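Local coordinates for penicillin-binding protein activator LpoB (Salmonella enterica subsp. enterica serovar Typhimurium, PDB 4Q6V) that probably regulates peptidoglycan synthesis as the outer-membrane lipoprotein that penicillin-binding protein 1B needs to function, and is represented by its C-terminal domain, at residues D2-M7 with T45-N50; A22-L27 with G95-L100; N32-G37 with S103-V108; L113-M118 with I125-K130. One frame throughout, in Å; residues are numbered along the deposited sequence.

Contact 1 of 4, residues D2-M7 with T45-N50; sequences DWNGAM and TETLRN
M7 reaches out from the first helix to T47 and L48 on the facing one. It is present as selenomethionine, and its chain, extended beyond CG, lays M7 SE 3.6 Å from T47 CG2 and close to L48 N. The terminal M7 CE goes on to L48 CB at 3.8 Å, the two side chains crossing at about a right angle. An unbranched, apolar chain suits this buried interface, where the axes of the two helix segments approach to 9.9 Å, and the branched L48 answers it with CB and CD1. T47 completes the tight part. T47 CG2 stands anti to the backbone N and points at the first helix, where it also meets W3 CB at 3.7 Å. OG1 is hydrogen-bonded to E43 O of its own helix, which satisfies the hydroxyl while leaving the methyl to do the packing. Toward solvent the contact thins out. There N4, an exposed residue, touches T47 CG2 through N4 OD1 at 3.5 Å, and that oxygen is also hydrogen-bonded to Q8 NE2. The indole of W3 leads away, toward Y1 and V133. At the helix start, D2 is the N-cap, with a weak OD1 bond from G5 N. The helix segments cross at -49°, and M7 and L48 also touch strands 25-35 and 112-119, as befits two helices packed together on a mixed sheet in a layered alpha/beta fold.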
# COMPACT_ATOMS: atom_id res chain seq x y z
N ASP A 2 10.73 12.09 6.95
CA ASP A 2 11.54 11.41 5.95
C ASP A 2 10.91 10.07 5.57
O ASP A 2 11.32 9.03 6.11
CB ASP A 2 12.96 11.16 6.47
CG ASP A 2 13.89 10.65 5.39
OD1 ASP A 2 13.51 10.69 4.19
OD2 ASP A 2 15.01 10.21 5.75
N TRP A 3 9.93 10.13 4.67
CA TRP A 3 9.20 8.93 4.25
C TRP A 3 10.05 7.92 3.48
O TRP A 3 10.00 6.71 3.79
CB TRP A 3 8.00 9.36 3.42
CG TRP A 3 6.86 10.01 4.15
CD1 TRP A 3 6.42 11.28 3.94
CD2 TRP A 3 5.98 9.43 5.12
NE1 TRP A 3 5.32 11.54 4.73
CE2 TRP A 3 5.03 10.42 5.47
CE3 TRP A 3 5.90 8.19 5.75
CZ2 TRP A 3 4.01 10.21 6.42
CZ3 TRP A 3 4.87 7.96 6.67
CH2 TRP A 3 3.96 8.97 7.01
N ASN A 4 10.88 8.40 2.55
CA ASN A 4 11.87 7.53 1.87
C ASN A 4 12.77 6.76 2.81
O ASN A 4 13.03 5.57 2.66
CB ASN A 4 12.71 8.33 0.85
CG ASN A 4 12.05 8.50 -0.53
OD1 ASN A 4 11.34 7.63 -1.02
ND2 ASN A 4 12.32 9.61 -1.18
N GLY A 5 13.28 7.44 3.84
CA GLY A 5 14.15 6.81 4.80
C GLY A 5 13.51 5.65 5.47
O GLY A 5 14.16 4.61 5.70
N ALA A 6 12.21 5.80 5.75
CA ALA A 6 11.40 4.71 6.27
C ALA A 6 10.98 3.68 5.21
O ALA A 6 11.06 2.45 5.45
CB ALA A 6 10.20 5.28 6.97
N MSE A 7 10.59 4.18 4.04
CA MSE A 7 9.93 3.34 3.04
C MSE A 7 10.92 2.53 2.22
O MSE A 7 10.67 1.39 1.88
CB MSE A 7 9.07 4.20 2.16
CG MSE A 7 7.65 4.33 2.69
SE MSE A 7 6.70 5.85 1.87
CE MSE A 7 5.00 5.55 2.79
N THR A 45 1.57 8.42 0.36
CA THR A 45 1.16 7.38 -0.59
C THR A 45 1.88 7.55 -1.92
O THR A 45 2.31 6.56 -2.48
CB THR A 45 -0.36 7.43 -0.82
OG1 THR A 45 -1.06 7.33 0.43
CG2 THR A 45 -0.80 6.28 -1.73
N GLU A 46 2.04 8.80 -2.37
CA GLU A 46 2.86 9.12 -3.56
C GLU A 46 4.30 8.69 -3.42
O GLU A 46 4.88 8.07 -4.31
CB GLU A 46 2.80 10.60 -3.93
CG GLU A 46 1.56 10.97 -4.74
CD GLU A 46 1.55 10.37 -6.15
OE1 GLU A 46 2.61 10.40 -6.82
OE2 GLU A 46 0.51 9.85 -6.64
N THR A 47 4.88 8.97 -2.26
CA THR A 47 6.23 8.52 -1.98
C THR A 47 6.35 7.00 -2.15
O THR A 47 7.30 6.48 -2.71
CB THR A 47 6.69 8.97 -0.57
OG1 THR A 47 6.75 10.40 -0.54
CG2 THR A 47 8.06 8.43 -0.20
N LEU A 48 5.37 6.29 -1.59
CA LEU A 48 5.36 4.87 -1.55
C LEU A 48 5.28 4.33 -2.97
O LEU A 48 6.01 3.40 -3.34
CB LEU A 48 4.15 4.35 -0.72
CG LEU A 48 4.14 2.82 -0.52
CD1 LEU A 48 5.45 2.29 -0.02
CD2 LEU A 48 2.98 2.41 0.39
N ARG A 49 4.36 4.88 -3.75
CA ARG A 49 4.10 4.44 -5.12
C ARG A 49 5.40 4.62 -5.93
O ARG A 49 5.77 3.77 -6.77
CB ARG A 49 2.94 5.20 -5.72
CG ARG A 49 1.55 4.80 -5.22
CD ARG A 49 0.48 5.73 -5.78
NE ARG A 49 0.50 5.70 -7.22
CZ ARG A 49 -0.26 4.94 -8.02
NH1 ARG A 49 -1.17 4.14 -7.52
NH2 ARG A 49 -0.12 5.00 -9.34
N ASN A 50 6.12 5.70 -5.63
CA ASN A 50 7.40 5.94 -6.31
C ASN A 50 8.46 4.93 -5.98
O ASN A 50 9.06 4.34 -6.87
CB ASN A 50 7.86 7.37 -6.05
CG ASN A 50 7.00 8.39 -6.78
OD1 ASN A 50 6.58 9.39 -6.22
ND2 ASN A 50 6.73 8.13 -8.05

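Contact 2 of 4, residues A22-L27 with G95-L100; sequences AGSVLL and GAQYVL
L26 presses its CD1 methyl into the hollow between Y98 and L100 of the neighbouring parallel strand, with L26 CD1 3.5 Å from Y98 CB and 4.0 Å from L100 CB. The L26 and Y98 side chains cross at about a right angle, and the methyl meets the tyrosine at CB, the foot of its side chain. On the other face of the sheet L27 does the matching work: its CB rests between A96 CB and V99 CG2, and L27 and V99 lie side by side, pointing the same way. The small A96 leaves room for the leucine, while branched V99 gives a broad flank. Near the strand starts S24 fits the edge of the Y98 ring, with S24 OG in the ring plane, 3.2 Å from Y98 CE2; this hydroxyl is also bonded to T21 O, and the Y98 hydroxyl is held by G19 O and T21 N. V25 sits with CB over G95 O, and V25 O accepts Q97 N at 3.0 Å and, weakly, Y98 N. A water ties V25 N to Q97 OE1. Farther on, L27 N bonds Y98 O, and L27 O accepts L100 N at 2.9 Å with a nearly straight 174° N-H...O angle. Around this pair, L52 of helix 41-54 covers L26 and L100, I90 and A91 of helix 84-94 cover L27, A96 and V99, and strands 59-60 and 112-119 flank the two outer sides.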
# COMPACT_ATOMS: atom_id res chain seq x y z
N ALA A 22 8.88 -9.24 -8.95
CA ALA A 22 9.00 -7.93 -9.54
C ALA A 22 8.38 -7.90 -10.94
O ALA A 22 8.40 -8.88 -11.69
CB ALA A 22 10.47 -7.48 -9.59
N GLY A 23 7.78 -6.75 -11.30
CA GLY A 23 7.22 -6.52 -12.59
C GLY A 23 5.76 -6.92 -12.65
O GLY A 23 5.14 -6.89 -13.72
N SER A 24 5.20 -7.34 -11.51
CA SER A 24 3.80 -7.78 -11.45
C SER A 24 2.90 -6.59 -11.13
O SER A 24 3.37 -5.46 -10.92
CB SER A 24 3.63 -8.93 -10.45
OG SER A 24 4.24 -8.55 -9.25
N VAL A 25 1.59 -6.82 -11.18
CA VAL A 25 0.64 -5.74 -11.02
C VAL A 25 0.34 -5.67 -9.52
O VAL A 25 -0.06 -6.66 -8.85
CB VAL A 25 -0.61 -5.99 -11.84
CG1 VAL A 25 -1.59 -4.82 -11.69
CG2 VAL A 25 -0.27 -6.25 -13.32
N LEU A 26 0.52 -4.48 -8.97
CA LEU A 26 0.42 -4.27 -7.51
C LEU A 26 -0.59 -3.18 -7.27
O LEU A 26 -0.48 -2.11 -7.82
CB LEU A 26 1.79 -3.99 -6.93
CG LEU A 26 1.78 -3.47 -5.49
CD1 LEU A 26 1.47 -4.57 -4.47
CD2 LEU A 26 3.14 -2.85 -5.22
N LEU A 27 -1.60 -3.46 -6.44
CA LEU A 27 -2.47 -2.46 -5.90
C LEU A 27 -1.97 -1.86 -4.58
O LEU A 27 -1.88 -2.53 -3.57
CB LEU A 27 -3.88 -3.06 -5.72
CG LEU A 27 -4.94 -2.16 -5.11
CD1 LEU A 27 -4.93 -0.80 -5.75
CD2 LEU A 27 -6.34 -2.78 -5.14
N GLY A 95 -7.11 -6.67 -12.06
CA GLY A 95 -6.05 -7.58 -12.44
C GLY A 95 -4.78 -7.57 -11.59
O GLY A 95 -3.68 -7.89 -12.05
N ALA A 96 -4.91 -7.23 -10.31
CA ALA A 96 -3.73 -7.10 -9.44
C ALA A 96 -3.40 -8.45 -8.84
O ALA A 96 -4.32 -9.19 -8.45
CB ALA A 96 -4.01 -6.08 -8.37
N GLN A 97 -2.12 -8.79 -8.79
CA GLN A 97 -1.64 -10.02 -8.14
C GLN A 97 -1.44 -9.82 -6.63
O GLN A 97 -1.61 -10.77 -5.84
CB GLN A 97 -0.35 -10.46 -8.82
CG GLN A 97 0.20 -11.81 -8.33
CD GLN A 97 1.47 -12.24 -9.07
OE1 GLN A 97 1.89 -11.61 -10.06
NE2 GLN A 97 2.08 -13.32 -8.62
N TYR A 98 -1.08 -8.61 -6.22
CA TYR A 98 -0.85 -8.26 -4.85
C TYR A 98 -1.61 -7.03 -4.41
O TYR A 98 -1.92 -6.14 -5.21
CB TYR A 98 0.65 -8.01 -4.62
CG TYR A 98 1.60 -9.11 -5.06
CD1 TYR A 98 1.82 -10.23 -4.27
CD2 TYR A 98 2.28 -9.01 -6.24
CE1 TYR A 98 2.70 -11.22 -4.67
CE2 TYR A 98 3.15 -9.99 -6.66
CZ TYR A 98 3.37 -11.09 -5.87
OH TYR A 98 4.25 -12.05 -6.31
N VAL A 99 -1.92 -7.00 -3.11
CA VAL A 99 -2.36 -5.78 -2.46
C VAL A 99 -1.41 -5.38 -1.36
O VAL A 99 -1.03 -6.22 -0.49
CB VAL A 99 -3.80 -5.91 -1.91
CG1 VAL A 99 -4.13 -4.77 -1.00
CG2 VAL A 99 -4.81 -5.95 -3.02
N LEU A 100 -1.02 -4.11 -1.35
CA LEU A 100 -0.16 -3.59 -0.28
C LEU A 100 -0.92 -2.68 0.67
O LEU A 100 -1.44 -1.62 0.25
CB LEU A 100 1.08 -2.92 -0.87
CG LEU A 100 2.08 -2.37 0.15
CD1 LEU A 100 2.68 -3.45 1.00
CD2 LEU A 100 3.20 -1.68 -0.61
O HOH W 1 0.63 -9.52 -11.81

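Contact 3 of 4, residues N32-G37 with S103-V108; sequences NNRTNG and SASGNV
R34 lays one face of its guanidinium over S105, with S105 CB 3.5 Å above the plane and set toward the rim; the bend at chi3 (-60°) swings NE across toward the neighbouring strand. Beneath it two parallel strands of the mixed sheet run out into loops, and an Asx turn and an ST turn fold the chain at the end of the first. The pairing is firm where A104 N bonds N32 O at 2.9 Å and A104 O takes R34 N at 2.7 Å. Beyond that the backbones are linked by a weak bond from N36 N to G106 O and a CA-H...O contact from T35 CA to the same oxygen, and side chains take over. N33 suits the turn because its amide serves two ends: OD1 accepts T35 N from above the carbonyl plane, and ND2 gives a bond to G37 O in its own amide plane. T35 OG1 in turn accepts G37 N, while T35 CB lies 3.3 Å from G106 O. G37, without a side chain, leaves V108 CG2 a seat 3.6 Å from G37 CA. With its CG between the backbone N and the carbonyl carbon (chi1 69°), N36 reaches back across, and N36 OD1 accepts V108 N at 2.7 Å.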
# COMPACT_ATOMS: atom_id res chain seq x y z
N ASN A 32 -2.72 4.67 5.68
CA ASN A 32 -3.71 4.97 6.67
C ASN A 32 -3.11 5.60 7.95
O ASN A 32 -2.28 5.02 8.62
CB ASN A 32 -4.45 3.69 7.03
CG ASN A 32 -5.43 3.84 8.17
OD1 ASN A 32 -6.17 4.80 8.23
ND2 ASN A 32 -5.47 2.86 9.09
N ASN A 33 -3.61 6.77 8.29
CA ASN A 33 -3.15 7.53 9.46
C ASN A 33 -3.91 7.12 10.70
O ASN A 33 -5.10 7.41 10.82
CB ASN A 33 -3.31 9.02 9.22
CG ASN A 33 -3.01 9.88 10.46
OD1 ASN A 33 -2.19 9.49 11.29
ND2 ASN A 33 -3.58 11.09 10.53
N ARG A 34 -3.20 6.46 11.61
CA ARG A 34 -3.74 6.09 12.91
C ARG A 34 -3.01 6.81 14.05
O ARG A 34 -3.11 6.40 15.18
CB ARG A 34 -3.61 4.57 13.10
CG ARG A 34 -4.29 3.73 12.02
CD ARG A 34 -4.74 2.37 12.53
NE ARG A 34 -3.58 1.59 13.04
CZ ARG A 34 -3.28 1.34 14.33
NH1 ARG A 34 -4.07 1.78 15.32
NH2 ARG A 34 -2.18 0.64 14.65
N THR A 35 -2.27 7.87 13.77
CA THR A 35 -1.57 8.65 14.80
C THR A 35 -2.58 9.52 15.58
O THR A 35 -3.78 9.60 15.22
CB THR A 35 -0.46 9.54 14.23
OG1 THR A 35 -1.06 10.68 13.55
CG2 THR A 35 0.39 8.79 13.21
N ASN A 36 -2.06 10.21 16.61
CA ASN A 36 -2.87 11.18 17.32
C ASN A 36 -3.05 12.55 16.66
O ASN A 36 -3.63 13.46 17.23
CB ASN A 36 -2.37 11.33 18.74
CG ASN A 36 -1.02 12.01 18.79
OD1 ASN A 36 -0.15 11.66 18.01
ND2 ASN A 36 -0.91 13.05 19.63
N GLY A 37 -2.51 12.72 15.47
CA GLY A 37 -2.54 13.99 14.77
C GLY A 37 -2.87 13.83 13.30
O GLY A 37 -2.95 12.70 12.81
N SER A 103 0.19 1.70 7.04
CA SER A 103 -0.39 2.65 7.98
C SER A 103 0.67 3.20 8.88
O SER A 103 1.63 2.49 9.13
CB SER A 103 -1.48 2.00 8.84
OG SER A 103 -0.86 1.15 9.78
N ALA A 104 0.47 4.44 9.34
CA ALA A 104 1.32 5.12 10.30
C ALA A 104 0.56 5.25 11.62
O ALA A 104 -0.60 5.65 11.61
CB ALA A 104 1.78 6.48 9.80
N SER A 105 1.17 4.83 12.71
CA SER A 105 0.56 4.84 14.01
C SER A 105 1.45 5.37 15.12
O SER A 105 2.64 5.71 14.92
CB SER A 105 0.04 3.44 14.32
OG SER A 105 1.07 2.44 14.46
N GLY A 106 0.87 5.49 16.31
CA GLY A 106 1.58 6.06 17.48
C GLY A 106 1.56 7.60 17.52
O GLY A 106 0.60 8.20 17.09
N ASN A 107 2.64 8.21 18.00
CA ASN A 107 2.68 9.67 18.11
C ASN A 107 2.86 10.39 16.79
O ASN A 107 3.65 9.98 15.93
CB ASN A 107 3.77 10.06 19.09
CG ASN A 107 3.72 11.53 19.44
OD1 ASN A 107 2.84 11.96 20.18
ND2 ASN A 107 4.68 12.30 18.93
N VAL A 108 2.18 11.53 16.61
CA VAL A 108 2.19 12.25 15.37
C VAL A 108 3.62 12.66 14.94
O VAL A 108 3.98 12.65 13.77
CB VAL A 108 1.22 13.45 15.42
CG1 VAL A 108 1.72 14.49 16.41
CG2 VAL A 108 1.00 14.02 14.02

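Contact 4 of 4, residues L113-M118 with I125-K130; sequences LQMQLM and IIWSGK
An antiparallel beta hairpin joins L113-M118 to I125-K130, placing the second strand at the outer margin of the mixed sheet within this chain. The strands keep a regular pairing from Q114 opposite K130 to L117 opposite W127, then slip by one residue at a beta bulge, so that M118 faces I125. I126 is the extra residue; I126 N still reaches L117 O at 2.9 Å, and L117 N bonds W127 O. M115 and G129 form another hydrogen-bonded pair, using both N-H groups, with M115 N 2.8 Å from G129 O. On the face that carries M115, L117 and W127, the indole receives the methyl of M115, here selenomethionine, at its edge: M115 CE lies in the ring plane, 3.3 Å from W127 CH2, brought there by the bend at chi3 (-40°). G129 suits its place because a CB here would clash with W127 CZ2; G129 N lies 3.8 Å from the W127 indole plane over one face, offset toward the rim. L117 CD2 meets I126 CD1 at 4.0 Å nearby. On the reverse face Q114 and K130 run side by side, with Q114 CG 3.5 Å from K130 CB, and M118 CB meets I125 CD1. The chemistry divides the hairpin: L113, M115 and W127 turn oily groups toward helix 3-15, while Q114, Q116, S128 and K130 make much of the other face polar and better suited to water.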
# COMPACT_ATOMS: atom_id res chain seq x y z
N LEU A 113 5.63 3.19 10.91
CA LEU A 113 5.15 2.70 9.61
C LEU A 113 5.13 1.16 9.62
O LEU A 113 6.08 0.51 9.97
CB LEU A 113 6.02 3.25 8.49
CG LEU A 113 5.54 3.00 7.06
CD1 LEU A 113 4.24 3.68 6.78
CD2 LEU A 113 6.60 3.47 6.10
N GLN A 114 3.98 0.58 9.29
CA GLN A 114 3.84 -0.86 9.13
C GLN A 114 3.22 -1.16 7.79
O GLN A 114 2.34 -0.43 7.34
CB GLN A 114 3.03 -1.47 10.28
CG GLN A 114 3.78 -1.40 11.60
CD GLN A 114 2.91 -1.45 12.85
OE1 GLN A 114 1.71 -1.21 12.79
NE2 GLN A 114 3.53 -1.76 13.99
N MSE A 115 3.69 -2.23 7.17
CA MSE A 115 3.22 -2.58 5.81
C MSE A 115 2.96 -4.05 5.75
O MSE A 115 3.57 -4.83 6.45
CB MSE A 115 4.27 -2.19 4.77
CG MSE A 115 4.39 -0.68 4.62
SE MSE A 115 5.59 -0.15 3.14
CE MSE A 115 6.93 -1.53 3.46
N GLN A 116 1.99 -4.45 4.94
CA GLN A 116 1.72 -5.85 4.70
C GLN A 116 1.34 -6.13 3.24
O GLN A 116 0.58 -5.37 2.62
CB GLN A 116 0.62 -6.29 5.62
CG GLN A 116 0.65 -5.59 6.97
CD GLN A 116 -0.71 -5.65 7.56
OE1 GLN A 116 -1.14 -6.75 7.95
NE2 GLN A 116 -1.39 -4.50 7.61
N LEU A 117 1.88 -7.22 2.69
CA LEU A 117 1.62 -7.59 1.30
C LEU A 117 0.76 -8.82 1.18
O LEU A 117 1.18 -9.94 1.58
CB LEU A 117 2.94 -7.79 0.56
CG LEU A 117 2.82 -8.04 -0.93
CD1 LEU A 117 2.44 -6.76 -1.64
CD2 LEU A 117 4.13 -8.61 -1.43
N MSE A 118 -0.42 -8.65 0.57
CA MSE A 118 -1.40 -9.72 0.45
C MSE A 118 -1.39 -10.29 -0.94
O MSE A 118 -1.54 -9.59 -1.94
CB MSE A 118 -2.79 -9.19 0.86
CG MSE A 118 -3.85 -10.22 0.60
SE MSE A 118 -5.55 -9.72 1.41
CE MSE A 118 -6.16 -8.61 -0.09
N ILE A 125 -1.31 -13.17 3.76
CA ILE A 125 -0.23 -12.21 3.96
C ILE A 125 1.11 -12.89 3.82
O ILE A 125 1.47 -13.71 4.66
CB ILE A 125 -0.33 -11.45 5.29
CG1 ILE A 125 -1.68 -10.72 5.43
CG2 ILE A 125 0.85 -10.47 5.42
CD1 ILE A 125 -1.82 -9.52 4.50
N ILE A 126 1.86 -12.55 2.76
CA ILE A 126 3.09 -13.26 2.46
C ILE A 126 4.29 -12.50 2.96
O ILE A 126 5.37 -13.09 3.06
CB ILE A 126 3.23 -13.60 0.93
CG1 ILE A 126 3.27 -12.33 0.08
CG2 ILE A 126 2.14 -14.60 0.55
CD1 ILE A 126 3.36 -12.50 -1.41
N TRP A 127 4.11 -11.21 3.28
CA TRP A 127 5.23 -10.39 3.80
C TRP A 127 4.73 -9.28 4.72
O TRP A 127 3.69 -8.66 4.44
CB TRP A 127 6.04 -9.75 2.63
CG TRP A 127 7.10 -8.84 3.15
CD1 TRP A 127 8.33 -9.23 3.62
CD2 TRP A 127 7.05 -7.42 3.31
NE1 TRP A 127 9.06 -8.14 4.06
CE2 TRP A 127 8.29 -7.02 3.89
CE3 TRP A 127 6.12 -6.43 2.98
CZ2 TRP A 127 8.59 -5.69 4.16
CZ3 TRP A 127 6.39 -5.13 3.27
CH2 TRP A 127 7.63 -4.77 3.86
N SER A 128 5.53 -8.98 5.74
CA SER A 128 5.22 -7.90 6.65
C SER A 128 6.47 -7.18 7.13
O SER A 128 7.49 -7.82 7.30
CB SER A 128 4.44 -8.47 7.84
OG SER A 128 4.10 -7.48 8.75
N GLY A 129 6.36 -5.87 7.34
CA GLY A 129 7.49 -5.05 7.82
C GLY A 129 7.09 -3.79 8.57
O GLY A 129 6.07 -3.18 8.27
N LYS A 130 7.93 -3.39 9.54
CA LYS A 130 7.73 -2.15 10.30
C LYS A 130 8.99 -1.32 10.37
O LYS A 130 10.08 -1.87 10.34
CB LYS A 130 7.15 -2.42 11.67
CG LYS A 130 7.77 -3.59 12.40
CD LYS A 130 6.95 -3.99 13.61
CE LYS A 130 7.70 -4.98 14.50
NZ LYS A 130 7.04 -5.28 15.82

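In the fold
From the N terminus, helix 3-15 leads into strand 25-35, which supplies the first segments of contacts 2 and 3; helix 41-54 then returns to close contact 1. Contact 1 therefore crosses contacts 2 and 3. Those two cross each other because strands 25-35 and 98-106 are parallel; between them the chain passes through helices 41-54, 63-72 and 84-94. These two contacts join the same strands at positions whose centres lie about 26 Å apart. Contact 4 follows in series, a local hairpin that extends the sheet beyond strand 98-106. Contact 1 rests on it through M7 with L113 and L48 with M115, and touches contact 2 through L48 and L100, tying helices to sheet.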